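Local coordinates for histidinol-phosphate aminotransferase (Clostridium acetobutylicum, PDB 3FTB), which probably catalyses a pyridoxal phosphate-dependent transamination, as expected for a histidinol-phosphate aminotransferase of the class I and II family, at residues 270-273 / 274-278. Numbering follows the deposited sequence.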
ATOM      1  N   LEU A 270      -8.475 -28.137 -11.540  1.00 45.89           N
ATOM      2  CA  LEU A 270      -8.444 -29.071 -12.652  1.00 46.47           C
ATOM      3  C   LEU A 270      -7.023 -29.113 -13.217  1.00 49.47           C
ATOM      4  O   LEU A 270      -6.527 -30.155 -13.666  1.00 51.32           O
ATOM      5  CB  LEU A 270      -9.430 -28.607 -13.727  1.00 45.24           C
ATOM      6  CG  LEU A 270     -10.467 -29.613 -14.223  1.00 46.18           C
ATOM      7  CD1 LEU A 270     -10.888 -29.273 -15.644  1.00 46.12           C
ATOM      8  CD2 LEU A 270      -9.937 -31.041 -14.140  1.00 40.99           C
ATOM      9  N   TRP A 271      -6.364 -27.962 -13.176  1.00 45.74           N
ATOM     10  CA  TRP A 271      -5.027 -27.847 -13.722  1.00 43.48           C
ATOM     11  C   TRP A 271      -4.001 -28.597 -12.870  1.00 46.08           C
ATOM     12  O   TRP A 271      -3.559 -29.673 -13.266  1.00 49.57           O
ATOM     13  CB  TRP A 271      -4.659 -26.373 -13.942  1.00 42.33           C
ATOM     14  CG  TRP A 271      -3.201 -26.117 -13.931  1.00 48.43           C
ATOM     15  CD1 TRP A 271      -2.255 -26.706 -14.719  1.00 48.44           C
ATOM     16  CD2 TRP A 271      -2.505 -25.197 -13.088  1.00 54.19           C
ATOM     17  NE1 TRP A 271      -1.012 -26.215 -14.412  1.00 49.05           N
ATOM     18  CE2 TRP A 271      -1.136 -25.286 -13.415  1.00 51.23           C
ATOM     19  CE3 TRP A 271      -2.905 -24.309 -12.086  1.00 53.16           C
ATOM     20  CZ2 TRP A 271      -0.166 -24.521 -12.774  1.00 48.40           C
ATOM     21  CZ3 TRP A 271      -1.937 -23.547 -11.451  1.00 47.17           C
ATOM     22  CH2 TRP A 271      -0.586 -23.662 -11.792  1.00 49.52           C
ATOM     23  N   ILE A 272      -3.646 -28.063 -11.698  1.00 47.69           N
ATOM     24  CA  ILE A 272      -2.548 -28.643 -10.905  1.00 53.61           C
ATOM     25  C   ILE A 272      -2.762 -30.061 -10.430  1.00 49.90           C
ATOM     26  O   ILE A 272      -1.796 -30.770 -10.199  1.00 56.18           O
ATOM     27  CB  ILE A 272      -2.165 -27.827  -9.644  1.00 36.53           C
ATOM     28  CG1 ILE A 272      -3.369 -27.043  -9.125  1.00 23.31           C
ATOM     29  CG2 ILE A 272      -0.893 -26.995  -9.886  1.00 37.44           C
ATOM     30  CD1 ILE A 272      -4.381 -27.901  -8.387  1.00 23.37           C
ATOM     31  N   LYS A 273      -4.012 -30.463 -10.235  1.00 52.52           N
ATOM     32  CA  LYS A 273      -4.274 -31.835  -9.825  1.00 57.41           C
ATOM     33  C   LYS A 273      -3.582 -32.787 -10.802  1.00 45.93           C
ATOM     34  O   LYS A 273      -2.703 -33.557 -10.415  1.00 47.59           O
ATOM     35  CB  LYS A 273      -5.776 -32.106  -9.733  1.00 65.35           C
ATOM     36  CG  LYS A 273      -6.451 -31.419  -8.544  1.00 69.99           C
ATOM     37  CD  LYS A 273      -7.892 -31.888  -8.376  1.00 73.87           C
ATOM     38  CE  LYS A 273      -8.594 -31.173  -7.228  1.00 74.29           C
ATOM     39  NZ  LYS A 273      -7.966 -31.433  -5.904  1.00 72.54           N
ATOM     40  N   LYS A 274      -3.963 -32.689 -12.072  1.00 47.36           N
ATOM     41  CA  LYS A 274      -3.337 -33.446 -13.150  1.00 53.34           C
ATOM     42  C   LYS A 274      -1.880 -33.070 -13.376  1.00 53.81           C
ATOM     43  O   LYS A 274      -0.976 -33.882 -13.186  1.00 57.41           O
ATOM     44  CB  LYS A 274      -4.088 -33.217 -14.462  1.00 62.70           C
ATOM     45  CG  LYS A 274      -5.465 -33.840 -14.529  1.00 73.15           C
ATOM     46  CD  LYS A 274      -5.896 -34.004 -15.978  1.00 78.71           C
ATOM     47  CE  LYS A 274      -7.407 -34.166 -16.098  1.00 81.94           C
ATOM     48  NZ  LYS A 274      -8.139 -32.884 -15.879  1.00 77.74           N
ATOM     49  N   GLU A 275      -1.666 -31.834 -13.811  1.00 49.95           N
ATOM     50  CA  GLU A 275      -0.340 -31.382 -14.202  1.00 47.13           C
ATOM     51  C   GLU A 275       0.715 -31.626 -13.118  1.00 49.22           C
ATOM     52  O   GLU A 275       1.809 -32.121 -13.408  1.00 50.56           O
ATOM     53  CB  GLU A 275      -0.372 -29.914 -14.645  1.00 43.58           C
ATOM     54  CG  GLU A 275       0.885 -29.461 -15.372  1.00 55.38           C
ATOM     55  CD  GLU A 275       1.312 -30.422 -16.483  1.00 61.42           C
ATOM     56  OE1 GLU A 275       0.437 -31.134 -17.018  1.00 59.76           O
ATOM     57  OE2 GLU A 275       2.519 -30.460 -16.828  1.00 56.94           O
ATOM     58  N   ARG A 276       0.392 -31.307 -11.869  1.00 48.56           N
ATOM     59  CA  ARG A 276       1.361 -31.518 -10.798  1.00 49.72           C
ATOM     60  C   ARG A 276       1.776 -32.978 -10.759  1.00 50.38           C
ATOM     61  O   ARG A 276       2.949 -33.290 -10.600  1.00 41.93           O
ATOM     62  CB  ARG A 276       0.824 -31.089  -9.428  1.00 47.79           C
ATOM     63  CG  ARG A 276       1.836 -31.279  -8.288  1.00 47.62           C
ATOM     64  CD  ARG A 276       1.304 -30.792  -6.942  1.00 35.43           C
ATOM     65  NE  ARG A 276      -0.069 -31.233  -6.704  1.00 31.99           N
ATOM     66  CZ  ARG A 276      -1.065 -30.426  -6.344  1.00 35.93           C
ATOM     67  NH1 ARG A 276      -0.835 -29.133  -6.147  1.00 40.58           N
ATOM     68  NH2 ARG A 276      -2.291 -30.910  -6.175  1.00 32.71           N
ATOM     69  N   LYS A 277       0.800 -33.868 -10.913  1.00 53.68           N
ATOM     70  CA  LYS A 277       1.045 -35.305 -10.852  1.00 57.32           C
ATOM     71  C   LYS A 277       1.950 -35.778 -11.988  1.00 54.37           C
ATOM     72  O   LYS A 277       2.842 -36.598 -11.773  1.00 56.35           O
ATOM     73  CB  LYS A 277      -0.279 -36.082 -10.867  1.00 59.26           C
ATOM     74  CG  LYS A 277      -0.143 -37.556 -10.525  1.00 55.51           C
ATOM     75  CD  LYS A 277      -1.500 -38.242 -10.499  1.00 56.41           C
ATOM     76  CE  LYS A 277      -1.350 -39.754 -10.380  1.00 55.84           C
ATOM     77  NZ  LYS A 277      -0.647 -40.343 -11.556  1.00 50.24           N
ATOM     78  N   ARG A 278       1.719 -35.254 -13.188  1.00 47.80           N
ATOM     79  CA  ARG A 278       2.516 -35.620 -14.353  1.00 37.43           C
ATOM     80  C   ARG A 278       3.915 -35.026 -14.259  1.00 36.40           C
ATOM     81  O   ARG A 278       4.915 -35.727 -14.401  1.00 30.34           O
ATOM     82  CB  ARG A 278       1.844 -35.134 -15.642  1.00 40.29           C
ATOM     83  CG  ARG A 278       2.469 -35.686 -16.917  1.00 40.65           C
ATOM     84  CD  ARG A 278       1.988 -34.932 -18.148  1.00 38.71           C
ATOM     85  NE  ARG A 278       2.541 -33.582 -18.204  1.00 38.85           N
ATOM     86  CZ  ARG A 278       3.465 -33.184 -19.074  1.00 40.72           C
ATOM     87  NH1 ARG A 278       3.942 -34.036 -19.969  1.00 49.58           N
ATOM     88  NH2 ARG A 278       3.911 -31.932 -19.053  1.00 32.85           N
TER
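Glu275 sits one helical turn after Trp271, and the two are joined both by backbone and by side chain. Glu275 N donates to Trp271 O at 2.9 Å, the standard i to i+4 bond of an alpha helix. From CB outward the glutamate runs past the indole before turning away. Its CB meets Trp271 CD1 at 3.7 Å, an oblique approach to the pyrrole end of the indole. With CG anti to the backbone N (chi1 -166°), the next atom still passes the ring, Glu275 CG lying 3.9 Å from Trp271 NE1. The chain then bends at chi2, and the carboxylate leaves the tryptophan for Arg278, its plane nonetheless only 3° from that of the indole. Glu275 OE2 uses its syn lone pair to accept from Arg278 NH2 at 3.0 Å; the donor angle of 163° and an oxygen in the guanidinium plane indicate a well-aligned i to i+3 salt bridge, which two weak bonds from Arg278 NE supplement. Asn347 ND2 is a further donor to Glu275 OE2, Thr348 OG1 a second partner of Arg278 NH2. Trp271 NE1 is satisfied by Lys342 O, while Ile272 CG2 lies over one face of the indole, 3.7 Å above its plane. Arg276, on another side of the helix, directs NH1 to Ala297 O. Leu270, Lys273, Lys274 and Lys277 are exposed and Trp271, Ile272 and Glu275 buried, the pattern of an amphipathic helix: along one side Trp271 packs on Glu275, which is salt-bridged to Arg278, tying helix 262-285 to the start of helix 344-359 and the loop before it.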